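PDB 2XSG: CCMAN5 from Cellulosimicrobium cellulans, which hydrolyses alpha-mannosidic linkages as a bacterial family GH92 mannosidase and probably uncaps mannose-6-phosphate on yeast-made glycans, with calcium bound in its catalytic domain. Local coordinates for residues V82-A90 against L117-I127; G129-E137 against V146-G154. All coordinates share one frame; numbering follows the deposited sequence.

Contact 1 (V82-A90 against L117-I127)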
ATOM      1  N   VAL A  82       7.971 -11.283  23.358  1.00  2.07           N
ATOM      2  CA  VAL A  82       8.738 -10.374  24.191  1.00  2.66           C
ATOM      3  C   VAL A  82       9.835 -11.128  24.954  1.00  2.63           C
ATOM      4  O   VAL A  82       9.516 -11.960  25.819  1.00  3.18           O
ATOM      5  CB  VAL A  82       7.829  -9.658  25.246  1.00  2.50           C
ATOM      6  CG1 VAL A  82       8.644  -8.694  26.105  1.00  2.00           C
ATOM      7  CG2 VAL A  82       6.688  -8.915  24.571  1.00  3.01           C
ATOM      8  N   PRO A  83      11.119 -10.827  24.668  1.00  2.86           N
ATOM      9  CA  PRO A  83      12.206 -11.427  25.441  1.00  3.10           C
ATOM     10  C   PRO A  83      12.363 -10.739  26.802  1.00  3.38           C
ATOM     11  O   PRO A  83      12.245  -9.511  26.896  1.00  3.67           O
ATOM     12  CB  PRO A  83      13.434 -11.157  24.565  1.00  3.11           C
ATOM     13  CG  PRO A  83      13.113  -9.863  23.886  1.00  3.21           C
ATOM     14  CD  PRO A  83      11.633  -9.926  23.618  1.00  2.92           C
ATOM     15  N   THR A  84      12.614 -11.527  27.844  1.00  3.07           N
ATOM     16  CA  THR A  84      12.753 -10.987  29.192  1.00  3.64           C
ATOM     17  C   THR A  84      13.555 -11.920  30.094  1.00  3.67           C
ATOM     18  O   THR A  84      13.562 -13.141  29.884  1.00  4.18           O
ATOM     19  CB  THR A  84      11.382 -10.689  29.824  1.00  3.35           C
ATOM     20  OG1 THR A  84      11.569 -10.026  31.074  1.00  4.42           O
ATOM     21  CG2 THR A  84      10.561 -11.974  30.026  1.00  4.49           C
ATOM     22  N   SER A  85      14.241 -11.346  31.084  1.00  4.06           N
ATOM     23  CA  SER A  85      14.912 -12.145  32.112  1.00  3.93           C
ATOM     24  C   SER A  85      14.076 -12.155  33.377  1.00  4.38           C
ATOM     25  O   SER A  85      14.479 -12.725  34.394  1.00  4.39           O
ATOM     26  CB  SER A  85      16.318 -11.617  32.407  1.00  3.68           C
ATOM     27  OG  SER A  85      17.096 -11.626  31.232  1.00  4.10           O
ATOM     28  N   GLY A  86      12.909 -11.527  33.304  1.00  4.68           N
ATOM     29  CA  GLY A  86      11.973 -11.523  34.424  1.00  4.58           C
ATOM     30  C   GLY A  86      11.168 -12.800  34.538  1.00  5.38           C
ATOM     31  O   GLY A  86      11.251 -13.675  33.669  1.00  4.37           O
ATOM     32  N   SER A  87      10.387 -12.875  35.621  1.00  5.97           N
ATOM     33  CA  SER A  87       9.492 -13.985  35.952  1.00  6.80           C
ATOM     34  C   SER A  87       8.064 -13.471  36.146  1.00  6.60           C
ATOM     35  O   SER A  87       7.864 -12.311  36.532  1.00  7.40           O
ATOM     36  CB  SER A  87       9.933 -14.631  37.274  1.00  6.70           C
ATOM     37  OG  SER A  87      11.199 -15.253  37.127  1.00 10.14           O
ATOM     38  N   TYR A  88       7.083 -14.341  35.943  1.00  6.50           N
ATOM     39  CA  TYR A  88       5.668 -13.978  36.138  1.00  6.34           C
ATOM     40  C   TYR A  88       4.912 -15.003  36.991  1.00  6.23           C
ATOM     41  O   TYR A  88       5.241 -16.198  36.984  1.00  6.26           O
ATOM     42  CB  TYR A  88       4.975 -13.807  34.780  1.00  5.81           C
ATOM     43  CG  TYR A  88       5.476 -12.613  33.972  1.00  5.77           C
ATOM     44  CD1 TYR A  88       6.442 -12.770  32.982  1.00  6.47           C
ATOM     45  CD2 TYR A  88       4.978 -11.329  34.206  1.00  4.62           C
ATOM     46  CE1 TYR A  88       6.896 -11.675  32.219  1.00  4.86           C
ATOM     47  CE2 TYR A  88       5.430 -10.233  33.466  1.00  5.19           C
ATOM     48  CZ  TYR A  88       6.384 -10.417  32.476  1.00  3.77           C
ATOM     49  OH  TYR A  88       6.819  -9.336  31.753  1.00  4.07           O
ATOM     50  N   THR A  89       3.902 -14.529  37.717  1.00  6.38           N
ATOM     51  CA  THR A  89       3.016 -15.391  38.518  1.00  6.35           C
ATOM     52  C   THR A  89       1.555 -15.154  38.114  1.00  5.98           C
ATOM     53  O   THR A  89       0.646 -15.790  38.644  1.00  5.39           O
ATOM     54  CB  THR A  89       3.155 -15.142  40.064  1.00  6.65           C
ATOM     55  OG1 THR A  89       2.756 -13.803  40.386  1.00  8.52           O
ATOM     56  CG2 THR A  89       4.572 -15.363  40.552  1.00  7.24           C
ATOM     57  N   ALA A  90       1.347 -14.215  37.183  1.00  5.35           N
ATOM     58  CA  ALA A  90       0.032 -13.925  36.603  1.00  5.37           C
ATOM     59  C   ALA A  90       0.242 -13.392  35.185  1.00  5.32           C
ATOM     60  O   ALA A  90       1.388 -13.229  34.748  1.00  5.59           O
ATOM     61  CB  ALA A  90      -0.744 -12.902  37.455  1.00  5.13           C
ATOM     62  N   LEU A 117      18.427  -4.681  22.991  1.00  5.87           N
ATOM     63  CA  LEU A 117      17.428  -4.274  23.968  1.00  5.77           C
ATOM     64  C   LEU A 117      18.039  -4.293  25.351  1.00  6.13           C
ATOM     65  O   LEU A 117      18.760  -5.228  25.686  1.00  6.77           O
ATOM     66  CB  LEU A 117      16.215  -5.217  23.916  1.00  5.55           C
ATOM     67  CG  LEU A 117      15.455  -5.321  22.589  1.00  4.53           C
ATOM     68  CD1 LEU A 117      14.417  -6.491  22.632  1.00  3.81           C
ATOM     69  CD2 LEU A 117      14.802  -3.976  22.239  1.00  3.95           C
ATOM     70  N   GLY A 118      17.780  -3.248  26.138  1.00  5.86           N
ATOM     71  CA  GLY A 118      18.197  -3.222  27.529  1.00  6.00           C
ATOM     72  C   GLY A 118      17.537  -4.350  28.294  1.00  5.95           C
ATOM     73  O   GLY A 118      16.330  -4.615  28.135  1.00  6.24           O
ATOM     74  N   ASN A 119      18.332  -5.053  29.101  1.00  6.38           N
ATOM     75  CA  ASN A 119      17.828  -6.221  29.828  1.00  5.77           C
ATOM     76  C   ASN A 119      16.792  -5.772  30.858  1.00  5.62           C
ATOM     77  O   ASN A 119      16.871  -4.656  31.366  1.00  6.19           O
ATOM     78  CB  ASN A 119      18.992  -6.971  30.483  1.00  5.22           C
ATOM     79  CG  ASN A 119      18.593  -8.315  31.088  1.00  5.39           C
ATOM     80  OD1 ASN A 119      19.188  -8.737  32.080  1.00  4.23           O
ATOM     81  ND2 ASN A 119      17.589  -8.996  30.503  1.00  2.00           N
ATOM     82  N   VAL A 120      15.804  -6.628  31.122  1.00  5.46           N
ATOM     83  CA  VAL A 120      14.816  -6.396  32.169  1.00  5.26           C
ATOM     84  C   VAL A 120      14.645  -7.667  33.012  1.00  5.83           C
ATOM     85  O   VAL A 120      14.692  -8.790  32.480  1.00  5.79           O
ATOM     86  CB  VAL A 120      13.445  -5.888  31.612  1.00  5.16           C
ATOM     87  CG1 VAL A 120      13.616  -4.547  30.906  1.00  3.80           C
ATOM     88  CG2 VAL A 120      12.800  -6.922  30.655  1.00  4.56           C
ATOM     89  N   ALA A 121      14.462  -7.488  34.321  1.00  6.23           N
ATOM     90  CA  ALA A 121      14.344  -8.616  35.263  1.00  6.56           C
ATOM     91  C   ALA A 121      13.513  -8.242  36.484  1.00  6.71           C
ATOM     92  O   ALA A 121      13.176  -7.085  36.662  1.00  7.26           O
ATOM     93  CB  ALA A 121      15.726  -9.108  35.689  1.00  7.45           C
ATOM     94  N   GLY A 122      13.210  -9.219  37.337  1.00  6.67           N
ATOM     95  CA  GLY A 122      12.289  -9.013  38.447  1.00  6.12           C
ATOM     96  C   GLY A 122      11.049  -9.885  38.296  1.00  6.60           C
ATOM     97  O   GLY A 122      11.008 -10.761  37.427  1.00  6.27           O
ATOM     98  N   THR A 123      10.046  -9.654  39.147  1.00  6.47           N
ATOM     99  CA  THR A 123       8.857 -10.498  39.186  1.00  7.50           C
ATOM    100  C   THR A 123       7.605  -9.641  39.023  1.00  7.20           C
ATOM    101  O   THR A 123       7.403  -8.666  39.759  1.00  7.17           O
ATOM    102  CB  THR A 123       8.811 -11.365  40.476  1.00  7.45           C
ATOM    103  OG1 THR A 123      10.006 -12.153  40.543  1.00  7.32           O
ATOM    104  CG2 THR A 123       7.616 -12.297  40.456  1.00  9.13           C
ATOM    105  N   ASP A 124       6.808  -9.977  38.018  1.00  7.23           N
ATOM    106  CA  ASP A 124       5.569  -9.253  37.717  1.00  7.71           C
ATOM    107  C   ASP A 124       5.761  -7.726  37.628  1.00  7.64           C
ATOM    108  O   ASP A 124       6.725  -7.254  37.015  1.00  7.51           O
ATOM    109  CB  ASP A 124       4.473  -9.626  38.735  1.00  7.72           C
ATOM    110  CG  ASP A 124       4.097 -11.106  38.678  1.00  9.19           C
ATOM    111  OD1 ASP A 124       3.641 -11.586  37.606  1.00  8.93           O
ATOM    112  OD2 ASP A 124       4.245 -11.788  39.717  1.00  7.77           O
ATOM    113  N   GLY A 125       4.868  -6.964  38.263  1.00  7.40           N
ATOM    114  CA  GLY A 125       4.905  -5.496  38.219  1.00  7.97           C
ATOM    115  C   GLY A 125       6.191  -4.851  38.713  1.00  8.19           C
ATOM    116  O   GLY A 125       6.417  -3.654  38.520  1.00  8.42           O
ATOM    117  N   ALA A 126       7.027  -5.642  39.371  1.00  8.02           N
ATOM    118  CA  ALA A 126       8.319  -5.182  39.841  1.00  8.07           C
ATOM    119  C   ALA A 126       9.426  -5.277  38.771  1.00  7.87           C
ATOM    120  O   ALA A 126      10.567  -4.851  39.018  1.00  7.55           O
ATOM    121  CB  ALA A 126       8.714  -5.963  41.094  1.00  7.66           C
ATOM    122  N   ILE A 127       9.113  -5.857  37.612  1.00  7.93           N
ATOM    123  CA  ILE A 127      10.108  -5.994  36.541  1.00  8.60           C
ATOM    124  C   ILE A 127      10.574  -4.603  36.117  1.00  9.02           C
ATOM    125  O   ILE A 127       9.765  -3.682  35.932  1.00  9.31           O
ATOM    126  CB  ILE A 127       9.607  -6.851  35.331  1.00  8.44           C
ATOM    127  CG1 ILE A 127       9.501  -8.324  35.728  1.00  8.30           C
ATOM    128  CG2 ILE A 127      10.546  -6.731  34.105  1.00  8.10           C
ATOM    129  CD1 ILE A 127       8.721  -9.152  34.749  1.00  7.56           C
TER
HETATM  130  O   HOH W   1      14.157 -11.983  37.309  1.00  9.69           O
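Asp124 holds the backbone and side chain of Thr89 at once. Its OD1 accepts from Thr89 N at 3.0 Å, in a nearly straight bond (172° at the hydrogen). Its OD2 accepts from Thr89 OG1 at 2.6 Å. Both donors come on the syn side, somewhat out of the carboxylate plane. Thr89 OG1 lies between its own backbone N and carbonyl carbon (chi1 63°), a rotation that turns the hydroxyl to the carboxylate. An alanine in place of Asp124 would probably leave Thr89 N and OG1 without their acceptors and set the Thr89 hydroxyl free to turn.

Backbone hydrogen bonds also join the two segments. Ser85 N donates to Val120 O. Ser87 N gives its hydrogen to Gly122 O at 2.8 Å, and Asp124 N returns one to Ser87 O at 3.0 Å. Water 1 joins Ser85 O to Gly122 N. Ser87 and Thr123 form a single beta bridge. The pairing therefore links the chain leaving strand 80-84 to the chain leaving strand 112-121, in the family 92 N-terminal domain. An ST turn shapes the first of these exits: Gly86 N donates to Thr84 OG1.

Side-chain packing lies beside the hydrogen bonds. Ile127 CD1 sits over one face of the Tyr88 ring, 3.5 Å from Tyr88 CZ, while Asp124 OD1 lies at the ring edge. Tyr88 OH is hydrogen-bonded to Thr96. Further back, Pro83 CG meets Leu117 CD1 at 3.8 Å, the two side chains crossing at about a right angle. The Val120 CG2 methyl lies beside the Thr84 hydroxyl oxygen.

Contact 2 (G129-E137 against V146-G154)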
ATOM      1  N   GLY A 129      14.531  -2.344  34.575  1.00  9.33           N
ATOM      2  CA  GLY A 129      15.834  -2.416  33.923  1.00  9.09           C
ATOM      3  C   GLY A 129      16.794  -3.272  34.737  1.00  9.38           C
ATOM      4  O   GLY A 129      16.796  -3.227  35.974  1.00  9.49           O
ATOM      5  N   ALA A 130      17.600  -4.067  34.044  1.00  9.20           N
ATOM      6  CA  ALA A 130      18.603  -4.914  34.684  1.00  8.74           C
ATOM      7  C   ALA A 130      19.847  -4.816  33.819  1.00  8.98           C
ATOM      8  O   ALA A 130      19.724  -4.519  32.624  1.00  7.55           O
ATOM      9  CB  ALA A 130      18.103  -6.360  34.783  1.00  8.49           C
ATOM     10  N   PRO A 131      21.052  -5.003  34.425  1.00  9.66           N
ATOM     11  CA  PRO A 131      22.343  -5.009  33.727  1.00  9.45           C
ATOM     12  C   PRO A 131      22.349  -5.870  32.473  1.00  9.19           C
ATOM     13  O   PRO A 131      21.713  -6.936  32.440  1.00  9.31           O
ATOM     14  CB  PRO A 131      23.308  -5.616  34.764  1.00  9.62           C
ATOM     15  CG  PRO A 131      22.477  -5.992  35.954  1.00  9.92           C
ATOM     16  CD  PRO A 131      21.254  -5.132  35.881  1.00  9.81           C
ATOM     17  N   GLY A 132      23.032  -5.392  31.440  1.00  9.04           N
ATOM     18  CA  GLY A 132      23.266  -6.191  30.246  1.00  9.13           C
ATOM     19  C   GLY A 132      22.285  -5.975  29.106  1.00  9.14           C
ATOM     20  O   GLY A 132      21.349  -5.180  29.202  1.00  9.38           O
ATOM     21  N   THR A 133      22.498  -6.714  28.023  1.00  9.04           N
ATOM     22  CA  THR A 133      21.776  -6.482  26.780  1.00  8.85           C
ATOM     23  C   THR A 133      21.160  -7.764  26.244  1.00  8.29           C
ATOM     24  O   THR A 133      21.808  -8.811  26.239  1.00  8.01           O
ATOM     25  CB  THR A 133      22.724  -5.791  25.757  1.00  8.93           C
ATOM     26  OG1 THR A 133      23.036  -4.483  26.249  1.00 10.00           O
ATOM     27  CG2 THR A 133      22.086  -5.646  24.385  1.00 10.22           C
ATOM     28  N   ILE A 134      19.889  -7.691  25.847  1.00  7.43           N
ATOM     29  CA  ILE A 134      19.279  -8.770  25.101  1.00  7.14           C
ATOM     30  C   ILE A 134      19.429  -8.417  23.616  1.00  7.46           C
ATOM     31  O   ILE A 134      18.784  -7.483  23.116  1.00  7.29           O
ATOM     32  CB  ILE A 134      17.785  -8.979  25.446  1.00  7.40           C
ATOM     33  CG1 ILE A 134      17.585  -9.254  26.953  1.00  6.98           C
ATOM     34  CG2 ILE A 134      17.203 -10.106  24.598  1.00  6.76           C
ATOM     35  CD1 ILE A 134      16.122  -9.135  27.403  1.00  9.09           C
ATOM     36  N   GLU A 135      20.309  -9.143  22.928  1.00  7.05           N
ATOM     37  CA  GLU A 135      20.551  -8.896  21.507  1.00  7.03           C
ATOM     38  C   GLU A 135      19.468  -9.649  20.756  1.00  6.45           C
ATOM     39  O   GLU A 135      19.355 -10.852  20.888  1.00  6.35           O
ATOM     40  CB  GLU A 135      21.947  -9.375  21.080  1.00  7.47           C
ATOM     41  CG  GLU A 135      23.135  -8.646  21.767  1.00 11.01           C
ATOM     42  CD  GLU A 135      23.415  -7.240  21.214  1.00 16.08           C
ATOM     43  OE1 GLU A 135      22.663  -6.730  20.338  1.00 18.15           O
ATOM     44  OE2 GLU A 135      24.405  -6.628  21.667  1.00 19.94           O
ATOM     45  N   ALA A 136      18.650  -8.923  20.008  1.00  5.84           N
ATOM     46  CA  ALA A 136      17.541  -9.518  19.297  1.00  5.25           C
ATOM     47  C   ALA A 136      17.777  -9.422  17.797  1.00  4.73           C
ATOM     48  O   ALA A 136      18.062  -8.354  17.268  1.00  4.61           O
ATOM     49  CB  ALA A 136      16.260  -8.837  19.675  1.00  5.11           C
ATOM     50  N   GLU A 137      17.647 -10.554  17.121  1.00  3.93           N
ATOM     51  CA  GLU A 137      17.663 -10.590  15.672  1.00  3.46           C
ATOM     52  C   GLU A 137      16.403 -11.326  15.178  1.00  3.15           C
ATOM     53  O   GLU A 137      16.089 -12.415  15.659  1.00  2.65           O
ATOM     54  CB  GLU A 137      18.886 -11.356  15.187  1.00  3.89           C
ATOM     55  CG  GLU A 137      20.231 -10.687  15.415  1.00  3.76           C
ATOM     56  CD  GLU A 137      21.369 -11.665  15.226  1.00  3.02           C
ATOM     57  OE1 GLU A 137      21.996 -11.645  14.165  1.00  2.00           O
ATOM     58  OE2 GLU A 137      21.598 -12.501  16.123  1.00  4.37           O
ATOM     59  N   VAL A 146      11.449 -15.706  12.019  1.00  3.73           N
ATOM     60  CA  VAL A 146      12.434 -16.395  12.848  1.00  3.66           C
ATOM     61  C   VAL A 146      13.121 -15.408  13.744  1.00  3.62           C
ATOM     62  O   VAL A 146      13.351 -14.255  13.338  1.00  3.73           O
ATOM     63  CB  VAL A 146      13.470 -17.248  12.046  1.00  3.52           C
ATOM     64  CG1 VAL A 146      12.748 -18.337  11.311  1.00  2.00           C
ATOM     65  CG2 VAL A 146      14.314 -16.386  11.076  1.00  3.12           C
ATOM     66  N   HIS A 147      13.418 -15.880  14.954  1.00  3.54           N
ATOM     67  CA  HIS A 147      14.023 -15.100  16.033  1.00  4.27           C
ATOM     68  C   HIS A 147      15.317 -15.766  16.516  1.00  4.94           C
ATOM     69  O   HIS A 147      15.373 -17.005  16.682  1.00  4.14           O
ATOM     70  CB  HIS A 147      13.089 -15.046  17.237  1.00  4.56           C
ATOM     71  CG  HIS A 147      11.731 -14.485  16.947  1.00  4.54           C
ATOM     72  ND1 HIS A 147      11.220 -13.396  17.623  1.00  5.06           N
ATOM     73  CD2 HIS A 147      10.764 -14.884  16.086  1.00  5.03           C
ATOM     74  CE1 HIS A 147      10.009 -13.128  17.171  1.00  4.31           C
ATOM     75  NE2 HIS A 147       9.706 -14.015  16.240  1.00  6.90           N
ATOM     76  N   ARG A 148      16.338 -14.938  16.743  1.00  4.59           N
ATOM     77  CA  ARG A 148      17.538 -15.339  17.498  1.00  5.28           C
ATOM     78  C   ARG A 148      17.865 -14.302  18.579  1.00  5.20           C
ATOM     79  O   ARG A 148      18.094 -13.119  18.265  1.00  5.21           O
ATOM     80  CB  ARG A 148      18.746 -15.522  16.566  1.00  4.87           C
ATOM     81  CG  ARG A 148      19.988 -16.046  17.277  1.00  4.42           C
ATOM     82  CD  ARG A 148      21.068 -16.408  16.289  1.00  5.64           C
ATOM     83  NE  ARG A 148      21.427 -15.278  15.421  1.00  5.99           N
ATOM     84  CZ  ARG A 148      22.058 -15.420  14.263  1.00  7.25           C
ATOM     85  NH1 ARG A 148      22.374 -16.645  13.834  1.00  6.62           N
ATOM     86  NH2 ARG A 148      22.361 -14.355  13.525  1.00  6.99           N
ATOM     87  N   TYR A 149      17.893 -14.749  19.837  1.00  5.41           N
ATOM     88  CA  TYR A 149      18.141 -13.884  20.998  1.00  5.88           C
ATOM     89  C   TYR A 149      19.391 -14.291  21.756  1.00  5.91           C
ATOM     90  O   TYR A 149      19.642 -15.486  21.963  1.00  6.66           O
ATOM     91  CB  TYR A 149      16.952 -13.935  21.975  1.00  5.73           C
ATOM     92  CG  TYR A 149      15.678 -13.405  21.395  1.00  6.09           C
ATOM     93  CD1 TYR A 149      14.692 -14.271  20.940  1.00  4.90           C
ATOM     94  CD2 TYR A 149      15.454 -12.029  21.296  1.00  3.85           C
ATOM     95  CE1 TYR A 149      13.509 -13.786  20.398  1.00  6.05           C
ATOM     96  CE2 TYR A 149      14.279 -11.537  20.747  1.00  4.36           C
ATOM     97  CZ  TYR A 149      13.315 -12.420  20.291  1.00  3.86           C
ATOM     98  OH  TYR A 149      12.146 -11.948  19.746  1.00  4.06           O
ATOM     99  N   ALA A 150      20.177 -13.305  22.172  1.00  6.30           N
ATOM    100  CA  ALA A 150      21.294 -13.545  23.096  1.00  6.54           C
ATOM    101  C   ALA A 150      21.064 -12.826  24.410  1.00  6.43           C
ATOM    102  O   ALA A 150      21.063 -11.602  24.443  1.00  7.43           O
ATOM    103  CB  ALA A 150      22.637 -13.095  22.465  1.00  6.81           C
ATOM    104  N   PHE A 151      20.890 -13.575  25.497  1.00  6.28           N
ATOM    105  CA  PHE A 151      20.628 -12.991  26.826  1.00  6.34           C
ATOM    106  C   PHE A 151      21.921 -12.874  27.633  1.00  6.84           C
ATOM    107  O   PHE A 151      22.848 -13.635  27.393  1.00  6.64           O
ATOM    108  CB  PHE A 151      19.654 -13.882  27.600  1.00  5.98           C
ATOM    109  CG  PHE A 151      18.234 -13.806  27.117  1.00  6.73           C
ATOM    110  CD1 PHE A 151      17.854 -14.431  25.937  1.00  6.98           C
ATOM    111  CD2 PHE A 151      17.272 -13.129  27.865  1.00  5.78           C
ATOM    112  CE1 PHE A 151      16.525 -14.380  25.495  1.00  7.10           C
ATOM    113  CE2 PHE A 151      15.947 -13.072  27.434  1.00  5.86           C
ATOM    114  CZ  PHE A 151      15.574 -13.692  26.245  1.00  7.29           C
ATOM    115  N   PRO A 152      21.988 -11.939  28.604  1.00  7.13           N
ATOM    116  CA  PRO A 152      23.259 -11.866  29.353  1.00  8.11           C
ATOM    117  C   PRO A 152      23.562 -13.176  30.092  1.00  7.91           C
ATOM    118  O   PRO A 152      22.651 -13.864  30.560  1.00  7.66           O
ATOM    119  CB  PRO A 152      23.023 -10.718  30.347  1.00  8.33           C
ATOM    120  CG  PRO A 152      21.937  -9.867  29.696  1.00  7.83           C
ATOM    121  CD  PRO A 152      21.052 -10.859  28.985  1.00  7.53           C
ATOM    122  N   ALA A 153      24.836 -13.518  30.194  1.00  8.90           N
ATOM    123  CA  ALA A 153      25.230 -14.707  30.962  1.00  9.27           C
ATOM    124  C   ALA A 153      24.608 -14.695  32.368  1.00  9.25           C
ATOM    125  O   ALA A 153      24.554 -13.663  33.030  1.00  9.33           O
ATOM    126  CB  ALA A 153      26.742 -14.825  31.038  1.00  9.63           C
ATOM    127  N   GLY A 154      24.109 -15.841  32.812  1.00  9.47           N
ATOM    128  CA  GLY A 154      23.530 -15.900  34.146  1.00  9.43           C
ATOM    129  C   GLY A 154      22.044 -15.627  34.174  1.00  9.37           C
ATOM    130  O   GLY A 154      21.376 -15.942  35.160  1.00  9.69           O
TER
HETATM  131  O   HOH W   2      20.973 -12.546  18.766  1.00 16.13           O
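Glu137 and Arg148 face each other as a hydrogen-bonded antiparallel pair, and their side chains run side by side. Arg148 leaves the strand with CG anti to its backbone N (chi1 -175°). Arg148 CB, CG and CD pass alongside Glu137 OE2, with Arg148 CD 3.9 Å from it. The chain then bends at chi3 (56°), which brings the side of the guanidinium to the carboxylate. Arg148 NE donates to Glu137 OE2 at 2.9 Å, and Arg148 NH2 to Glu137 OE1 at 2.8 Å. This side-on salt bridge uses one nitrogen for each oxygen. The oxygens lie near the guanidinium plane, but the nitrogens approach from above the carboxylate plane; the two planes are 37° apart. NH2 also forms a salt bridge with Asp276 of helix 275-290, so the arginine ties the hairpin to that helix.

The sheet face of Ala136 and Tyr149 is apolar where they meet. Ala136 CB lies 3.5 Å from Tyr149 CE2. Tyr149 OH is hydrogen-bonded to His147 ND1. Further along, Ile134 CG2 stands over the centre of the Phe151 ring in a CH-pi contact, 4.2 Å from the centroid. Gly132 CA packs on Pro152 CG.

Backbone bonds run both ways between Glu135 and Ala150 and between Glu137 and Arg148, as in a regular antiparallel beta hairpin, here of strands 133-140 and 144-150.

Of the strands in these contacts, 80-84 comes first along the chain, and contact 1 brings its exit against the end of strand 112-121. This closes a loop that includes strands 99-100 and 106-109. Contact 1 is complete before contact 2 opens, so the two lie in series and do not cross. The chain then runs through 128-130, turns a corner at Pro131 and Gly132, and enters strand 133-140. Contact 2 closes the short hairpin with 144-150. Leu117 O to Ile134 N and Asn119 O to Ala130 N probably bond strand 112-121 of contact 1 to the strands of contact 2 in one antiparallel sheet. Pro83 packs on Phe151, bringing in the sheet of strand 80-84.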